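Local coordinates for Arf-GAP with coiled-coil, ANK repeat and PH domain-containing protein 2 (Homo sapiens, PDB 6IF3), which acts as a GTPase-activating protein for ARF6 and needs its ankyrin repeats, the region in this chain, to interact with RAB35, at residues R16-Y19 with K25-E28; H84-G89 with K112-I117; N123-T128 with S162-N167. One frame throughout, in Å; residues are numbered along the deposited sequence.

Contacts 1 and 2 each pair two helices of the ankyrin stack; contact 3 sets helix 124-141 against a loop near the C-terminus. Contact 1 is mainly buried and apolar, and joins helices 10-19 and 23-31, neighbours in sequence; its centre is about 25 Å from that of contact 2 and 28 Å from that of contact 3, and it touches neither. Contacts 2 and 3 are partly buried and touch each other, Gly89 packing on Ile126 and Leu115 on Val127. Contact 2 sets the second repeat against the third through methyl groups, with no polar bond between the two sides. Contact 3 is bridged by water and alone is touched by a chain of another protein.

Contact 1: R16-Y19 with K25-E28; sequences RASY and KMAE
Lys25 meets Ala17 through the root of its side chain, CB of the lysine lying 3.7 Å from CB of the alanine. Beyond that point the chain runs out extended, carrying the ammonium end away from helix 10-19, so that it contributes aliphatic carbon here and leaves its charge at the exposed surface. Its backbone N is held by OD1 of Asn22, in the turn that connects the two helices. Next in sequence, Met26 carries most of the contact. Its CG sits 3.6 Å from CB of Ala17, where the small methyl lets the backbones come as near as 5.6 Å between CA of Ala17 and CA of Met26. Such close packing of two helices joined by a short turn and running roughly back against each other is consistent with the antiparallel helix pair of an ankyrin repeat, and both segments fall within the ankyrin family region. Farther along Met26, SD passes over the backbone of helix 10-19, 3.9 Å from CA of Ser18. The chain then bends at its last torsion (chi3 69°), which turns CE towards Ser18, 3.5 Å from its OG. That hydroxyl lies beside its own backbone N (chi1 -62°) and is hydrogen-bonded to the O of Leu14, one turn earlier, so the buried oxygen has a partner although the methionine presents only a methyl. From the next layer Phe63 and Leu64 of helix 58-66 also pack on Met26, and Ser18 reaches Leu64, Pro48 and Gln51. With an alanine in place of Met26, CG and the thioether beyond it would be gone, which would probably leave a gap where Ser18, Phe63 and Leu64 now close on the sulfur and its methyl, and take from the Ala17 methyl the CG it rests on.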
loop_
_atom_site.group_PDB
_atom_site.type_symbol
_atom_site.label_atom_id
_atom_site.label_comp_id
_atom_site.label_asym_id
_atom_site.label_seq_id
_atom_site.Cartn_x
_atom_site.Cartn_y
_atom_site.Cartn_z
ATOM N N ARG A 16 -22.494 24.235 -9.284
ATOM C CA ARG A 16 -21.543 25.189 -9.856
ATOM C C ARG A 16 -20.587 25.710 -8.793
ATOM O O ARG A 16 -19.376 25.838 -9.016
ATOM C CB ARG A 16 -22.304 26.356 -10.497
ATOM C CG ARG A 16 -23.052 25.924 -11.750
ATOM C CD ARG A 16 -23.898 27.032 -12.350
ATOM N NE ARG A 16 -24.299 26.609 -13.689
ATOM C CZ ARG A 16 -25.194 27.225 -14.459
ATOM N NH1 ARG A 16 -25.819 28.309 -14.028
ATOM N NH2 ARG A 16 -25.464 26.738 -15.664
ATOM N N ALA A 17 -21.129 26.033 -7.624
ATOM C CA ALA A 17 -20.306 26.637 -6.579
ATOM C C ALA A 17 -19.287 25.638 -6.041
ATOM O O ALA A 17 -18.238 26.034 -5.538
ATOM C CB ALA A 17 -21.208 27.184 -5.454
ATOM N N SER A 18 -19.593 24.341 -6.137
ATOM C CA SER A 18 -18.681 23.299 -5.644
ATOM C C SER A 18 -17.418 23.228 -6.474
ATOM O O SER A 18 -16.313 23.103 -5.924
ATOM C CB SER A 18 -19.380 21.940 -5.654
ATOM O OG SER A 18 -20.501 21.956 -4.776
ATOM N N TYR A 19 -17.559 23.291 -7.791
ATOM C CA TYR A 19 -16.355 23.350 -8.626
ATOM C C TYR A 19 -15.544 24.583 -8.259
ATOM O O TYR A 19 -14.315 24.556 -8.144
ATOM C CB TYR A 19 -16.727 23.398 -10.113
ATOM C CG TYR A 19 -15.502 23.370 -10.991
ATOM C CD1 TYR A 19 -14.801 24.554 -11.291
ATOM C CD2 TYR A 19 -15.008 22.169 -11.483
ATOM C CE1 TYR A 19 -13.659 24.518 -12.084
ATOM C CE2 TYR A 19 -13.876 22.143 -12.273
ATOM C CZ TYR A 19 -13.216 23.320 -12.565
ATOM O OH TYR A 19 -12.073 23.290 -13.326
ATOM N N LYS A 25 -21.492 30.385 -1.363
ATOM C CA LYS A 25 -22.553 30.175 -2.348
ATOM C C LYS A 25 -23.115 28.757 -2.188
ATOM O O LYS A 25 -24.304 28.522 -2.423
ATOM C CB LYS A 25 -22.041 30.398 -3.767
ATOM C CG LYS A 25 -21.806 31.862 -4.145
ATOM C CD LYS A 25 -21.658 31.980 -5.661
ATOM C CE LYS A 25 -21.124 33.326 -6.102
ATOM N NZ LYS A 25 -20.897 33.294 -7.581
ATOM N N MET A 26 -22.267 27.793 -1.817
ATOM C CA MET A 26 -22.744 26.438 -1.544
ATOM C C MET A 26 -23.757 26.458 -0.411
ATOM O O MET A 26 -24.824 25.856 -0.515
ATOM C CB MET A 26 -21.571 25.502 -1.201
ATOM C CG MET A 26 -20.649 25.324 -2.401
ATOM S SD MET A 26 -19.103 24.540 -1.935
ATOM C CE MET A 26 -19.674 22.905 -1.543
ATOM N N ALA A 27 -23.404 27.147 0.664
ATOM C CA ALA A 27 -24.243 27.257 1.851
ATOM C C ALA A 27 -25.557 27.930 1.499
ATOM O O ALA A 27 -26.619 27.535 1.993
ATOM C CB ALA A 27 -23.507 28.028 2.945
ATOM N N GLU A 28 -25.490 28.950 0.649
ATOM C CA GLU A 28 -26.702 29.670 0.265
ATOM C C GLU A 28 -27.646 28.743 -0.500
ATOM O O GLU A 28 -28.873 28.760 -0.283
ATOM C CB GLU A 28 -26.334 30.892 -0.577
ATOM C CG GLU A 28 -27.517 31.658 -1.110
ATOM C CD GLU A 28 -27.068 32.794 -1.994
ATOM O OE1 GLU A 28 -26.916 32.572 -3.216
ATOM O OE2 GLU A 28 -26.858 33.904 -1.469
#

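Contact 2: H84-G89 with K112-I117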
loop_
_atom_site.group_PDB
_atom_site.type_symbol
_atom_site.label_atom_id
_atom_site.label_comp_id
_atom_site.label_asym_id
_atom_site.label_seq_id
_atom_site.Cartn_x
_atom_site.Cartn_y
_atom_site.Cartn_z
ATOM N N HIS A 84 -13.100 9.550 -9.569
ATOM C CA HIS A 84 -12.639 10.772 -10.203
ATOM C C HIS A 84 -11.399 11.363 -9.559
ATOM O O HIS A 84 -10.518 11.872 -10.270
ATOM C CB HIS A 84 -13.780 11.830 -10.201
ATOM C CG HIS A 84 -14.889 11.502 -11.152
ATOM N ND1 HIS A 84 -14.728 11.542 -12.524
ATOM C CD2 HIS A 84 -16.170 11.115 -10.930
ATOM C CE1 HIS A 84 -15.867 11.210 -13.104
ATOM N NE2 HIS A 84 -16.752 10.946 -12.163
ATOM N N ALA A 85 -11.314 11.307 -8.228
ATOM C CA ALA A 85 -10.133 11.828 -7.553
ATOM C C ALA A 85 -8.896 11.010 -7.926
ATOM O O ALA A 85 -7.789 11.545 -8.082
ATOM C CB ALA A 85 -10.326 11.813 -6.067
ATOM N N THR A 86 -9.093 9.693 -8.078
ATOM C CA THR A 86 -7.990 8.820 -8.486
ATOM C C THR A 86 -7.512 9.151 -9.894
ATOM O O THR A 86 -6.319 9.286 -10.141
ATOM C CB THR A 86 -8.410 7.347 -8.390
ATOM O OG1 THR A 86 -8.717 7.068 -7.024
ATOM C CG2 THR A 86 -7.263 6.397 -8.842
ATOM N N VAL A 87 -8.438 9.244 -10.845
ATOM C CA VAL A 87 -8.098 9.599 -12.219
ATOM C C VAL A 87 -7.341 10.932 -12.298
ATOM O O VAL A 87 -6.346 11.031 -13.013
ATOM C CB VAL A 87 -9.367 9.669 -13.074
ATOM C CG1 VAL A 87 -9.067 10.273 -14.445
ATOM C CG2 VAL A 87 -9.955 8.240 -13.219
ATOM N N LEU A 88 -7.764 11.928 -11.509
ATOM C CA LEU A 88 -7.124 13.251 -11.596
ATOM C C LEU A 88 -5.835 13.362 -10.763
ATOM O O LEU A 88 -5.117 14.358 -10.870
ATOM C CB LEU A 88 -8.108 14.331 -11.176
ATOM C CG LEU A 88 -9.311 14.417 -12.118
ATOM C CD1 LEU A 88 -10.264 15.458 -11.589
ATOM C CD2 LEU A 88 -8.904 14.790 -13.539
ATOM N N GLY A 89 -5.524 12.338 -9.959
ATOM C CA GLY A 89 -4.291 12.335 -9.162
ATOM C C GLY A 89 -4.428 13.178 -7.905
ATOM O O GLY A 89 -3.438 13.645 -7.342
ATOM N N LYS A 112 -13.711 -0.761 -14.200
ATOM C CA LYS A 112 -12.474 -0.339 -13.522
ATOM C C LYS A 112 -12.709 0.131 -12.085
ATOM O O LYS A 112 -13.649 0.880 -11.810
ATOM C CB LYS A 112 -11.791 0.785 -14.309
ATOM C CG LYS A 112 -11.461 0.431 -15.747
ATOM C CD LYS A 112 -10.728 1.559 -16.461
ATOM C CE LYS A 112 -10.324 1.142 -17.871
ATOM N NZ LYS A 112 -9.482 2.146 -18.591
ATOM N N ASP A 113 -11.847 -0.306 -11.160
ATOM C CA ASP A 113 -11.866 0.248 -9.811
ATOM C C ASP A 113 -10.708 1.227 -9.613
ATOM O O ASP A 113 -9.799 1.300 -10.449
ATOM C CB ASP A 113 -11.877 -0.877 -8.716
ATOM C CG ASP A 113 -10.650 -1.739 -8.678
ATOM O OD1 ASP A 113 -9.589 -1.422 -9.249
ATOM O OD2 ASP A 113 -10.774 -2.797 -8.013
ATOM N N PRO A 114 -10.744 1.987 -8.506
ATOM C CA PRO A 114 -9.705 2.989 -8.303
ATOM C C PRO A 114 -8.318 2.404 -8.257
ATOM O O PRO A 114 -7.405 3.009 -8.813
ATOM C CB PRO A 114 -10.083 3.599 -6.965
ATOM C CG PRO A 114 -11.577 3.608 -7.012
ATOM C CD PRO A 114 -11.908 2.245 -7.636
ATOM N N LEU A 115 -8.169 1.236 -7.650
ATOM C CA LEU A 115 -6.827 0.637 -7.585
ATOM C C LEU A 115 -6.299 0.308 -8.994
ATOM O O LEU A 115 -5.130 0.593 -9.278
ATOM C CB LEU A 115 -6.809 -0.649 -6.735
ATOM C CG LEU A 115 -5.429 -1.328 -6.620
ATOM C CD1 LEU A 115 -4.402 -0.416 -5.928
ATOM C CD2 LEU A 115 -5.573 -2.691 -5.904
ATOM N N SER A 116 -7.132 -0.245 -9.866
ATOM C CA SER A 116 -6.644 -0.611 -11.209
ATOM C C SER A 116 -6.192 0.658 -11.935
ATOM O O SER A 116 -5.205 0.654 -12.653
ATOM C CB SER A 116 -7.706 -1.370 -12.004
ATOM O OG SER A 116 -8.774 -0.532 -12.420
ATOM N N ILE A 117 -6.926 1.740 -11.746
ATOM C CA ILE A 117 -6.608 3.022 -12.382
ATOM C C ILE A 117 -5.265 3.550 -11.863
ATOM O O ILE A 117 -4.378 3.895 -12.658
ATOM C CB ILE A 117 -7.752 4.013 -12.135
ATOM C CG1 ILE A 117 -8.986 3.503 -12.868
ATOM C CG2 ILE A 117 -7.373 5.431 -12.590
ATOM C CD1 ILE A 117 -10.237 4.263 -12.523
#
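The O of Asp113 is gripped by two donors, OG of Ser116 at 2.9 Å and N of Ile117 at 3.2 Å, which fixes the first turn of the helix that presses Pro114 and Ile117 against Thr86 and Val87. The hydroxyl comes in only 17° from the carbonyl plane. As N-cap, Asp113 also accepts from Ser116: OD1 takes its N at 2.8 Å, with an N-H...O angle of 156°. The sequence Asp-Pro-Leu-Ser stands where ankyrin repeats commonly begin their first helix with Thr-Pro-Leu-His. Across the contact, CG2 of Thr86 lies 3.4 Å from O of Pro114 and also meets CG2 of Ile117, while OG1 of Thr86 stands 3.7 Å from CB of Pro114, the two side chains crossing at about a right angle. OG1 lies beside the backbone N (chi1 -62°), which turns the hydroxyl back to O of Leu82 and leaves CG2 for Pro114 and Ile117. Towards the surface, the CG2 methyls of Val87 and Ile117 meet at 3.9 Å. Just after Val87, the helix ends in a Schellman motif at Gly89. The contact thus joins the second ankyrin repeat to the third. The hydroxyl of Thr86 and the capping groups of Asp113 and Ser116 are bonded on their own side, so cohesion between the repeats here rests on methyl packing and shape, with no charge pairing across it.

Contact 3: N123-T128 with S162-N167; sequences NADIVT and SQMASN
The Met164 side chain runs over one face of the Asp125 carboxylate, its CG 3.8 Å from CG of Asp125, the two side chains sliding past each other in opposite directions; this is the tight part of the contact. CB of Met164 is 3.5 Å from OD2 of Asp125, and SD of Met164 is 3.6 Å from CB of Asp125. With CG placed beside its backbone N (chi1 -54°) and the rest of its chain straight, the methionine carries CE to the backbone O of Asp125, 3.7 Å away; CG2 of Thr128 is a looser neighbour of the same methyl. Thr128 turns its OG1 to O of Ala124 at 2.7 Å, on the opposite face of that carbonyl from its own N. Asn123, the N-cap of helix 124-141, accepts at OD1 from N of Ile126, which sits above the carbonyl plane, 51° out of it. Towards Ala165 the packing gives way to water. One water donates to OD2 of Asp125 at 2.8 Å and to O of Ala165 at 2.6 Å; a second lies near OD2, too close to be trusted, and accepts from N of Ala165. Helix 124-141, of the third ankyrin repeat, thus holds the loop after helix 157-161, which Thr91, touching Met164, and backbone bonding of Ser166 with Gly92 fix further. OD1 of Asp125 is hydrogen-bonded to a polar side chain of the chain of another protein; an apolar side chain of that other chain packs on Met164. The carboxylate therefore serves the partner directly and the loop through water, its charge probably eased by the helix start, while the thioether supplies apolar surface.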
loop_
_atom_site.group_PDB
_atom_site.type_symbol
_atom_site.label_atom_id
_atom_site.label_comp_id
_atom_site.label_asym_id
_atom_site.label_seq_id
_atom_site.Cartn_x
_atom_site.Cartn_y
_atom_site.Cartn_z
ATOM N N ASN A 123 0.966 5.365 -10.035
ATOM C CA ASN A 123 0.900 6.423 -9.036
ATOM C C ASN A 123 1.217 5.865 -7.661
ATOM O O ASN A 123 0.339 5.300 -6.994
ATOM C CB ASN A 123 -0.489 7.048 -9.055
ATOM C CG ASN A 123 -0.574 8.305 -8.219
ATOM O OD1 ASN A 123 -0.039 8.364 -7.111
ATOM N ND2 ASN A 123 -1.244 9.329 -8.748
ATOM N N ALA A 124 2.482 5.952 -7.251
ATOM C CA ALA A 124 2.874 5.310 -6.006
ATOM C C ALA A 124 2.078 5.771 -4.791
ATOM O O ALA A 124 1.688 4.960 -3.944
ATOM C CB ALA A 124 4.306 5.541 -5.766
ATOM N N ASP A 125 1.818 7.072 -4.710
ATOM C CA ASP A 125 1.155 7.608 -3.529
ATOM C C ASP A 125 -0.289 7.131 -3.449
ATOM O O ASP A 125 -0.754 6.747 -2.371
ATOM C CB ASP A 125 1.191 9.144 -3.524
ATOM C CG ASP A 125 2.552 9.702 -3.183
ATOM O OD1 ASP A 125 3.431 8.933 -2.715
ATOM O OD2 ASP A 125 2.763 10.923 -3.343
ATOM N N ILE A 126 -1.018 7.167 -4.566
ATOM C CA ILE A 126 -2.423 6.800 -4.476
ATOM C C ILE A 126 -2.552 5.285 -4.337
ATOM O O ILE A 126 -3.415 4.805 -3.606
ATOM C CB ILE A 126 -3.235 7.347 -5.667
ATOM C CG1 ILE A 126 -3.274 8.879 -5.562
ATOM C CG2 ILE A 126 -4.681 6.838 -5.613
ATOM C CD1 ILE A 126 -4.174 9.595 -6.591
ATOM N N VAL A 127 -1.693 4.515 -4.997
ATOM C CA VAL A 127 -1.751 3.063 -4.787
ATOM C C VAL A 127 -1.494 2.751 -3.308
ATOM O O VAL A 127 -2.164 1.889 -2.711
ATOM C CB VAL A 127 -0.751 2.309 -5.678
ATOM C CG1 VAL A 127 -0.634 0.864 -5.256
ATOM C CG2 VAL A 127 -1.166 2.429 -7.169
ATOM N N THR A 128 -0.514 3.435 -2.724
ATOM C CA THR A 128 -0.183 3.217 -1.310
ATOM C C THR A 128 -1.390 3.490 -0.382
ATOM O O THR A 128 -1.713 2.656 0.478
ATOM C CB THR A 128 0.994 4.075 -0.882
ATOM O OG1 THR A 128 2.164 3.631 -1.598
ATOM C CG2 THR A 128 1.266 3.949 0.654
ATOM N N SER A 162 0.484 12.689 4.940
ATOM C CA SER A 162 0.902 14.024 5.374
ATOM C C SER A 162 2.182 14.545 4.694
ATOM O O SER A 162 2.361 15.750 4.601
ATOM C CB SER A 162 1.076 14.086 6.913
ATOM O OG SER A 162 2.183 13.327 7.401
ATOM N N GLN A 163 3.040 13.667 4.181
ATOM C CA GLN A 163 4.236 14.165 3.491
ATOM C C GLN A 163 4.214 13.882 1.992
ATOM O O GLN A 163 5.202 14.154 1.297
ATOM C CB GLN A 163 5.510 13.580 4.113
ATOM C CG GLN A 163 5.737 13.969 5.562
ATOM C CD GLN A 163 6.127 15.436 5.796
ATOM O OE1 GLN A 163 6.005 16.292 4.925
ATOM N NE2 GLN A 163 6.599 15.719 6.997
ATOM N N MET A 164 3.089 13.365 1.500
ATOM C CA MET A 164 2.840 13.221 0.055
ATOM C C MET A 164 2.353 14.535 -0.573
ATOM O O MET A 164 1.738 15.364 0.101
ATOM C CB MET A 164 1.785 12.169 -0.231
ATOM C CG MET A 164 2.004 10.808 0.366
ATOM S SD MET A 164 0.536 9.838 -0.065
ATOM C CE MET A 164 1.018 8.226 0.574
ATOM N N ALA A 165 2.576 14.698 -1.874
ATOM C CA ALA A 165 1.982 15.820 -2.600
ATOM C C ALA A 165 0.460 15.677 -2.622
ATOM O O ALA A 165 -0.064 14.580 -2.827
ATOM C CB ALA A 165 2.530 15.899 -4.005
ATOM N N SER A 166 -0.248 16.785 -2.416
ATOM C CA SER A 166 -1.706 16.744 -2.324
ATOM C C SER A 166 -2.345 16.460 -3.694
ATOM O O SER A 166 -3.504 16.043 -3.775
ATOM C CB SER A 166 -2.231 18.065 -1.742
ATOM O OG SER A 166 -3.594 17.967 -1.360
ATOM N N ASN A 167 -1.569 16.674 -4.758
ATOM C CA ASN A 167 -2.031 16.515 -6.130
ATOM C C ASN A 167 -0.854 16.460 -7.104
ATOM O O ASN A 167 0.300 16.642 -6.711
ATOM C CB ASN A 167 -2.959 17.665 -6.522
ATOM C CG ASN A 167 -2.235 19.004 -6.562
ATOM O OD1 ASN A 167 -2.021 19.639 -5.530
ATOM N ND2 ASN A 167 -1.829 19.424 -7.755
HETATM O O HOH W 1 0.679 12.542 -4.312
HETATM O O HOH W 2 4.406 12.630 -2.809
#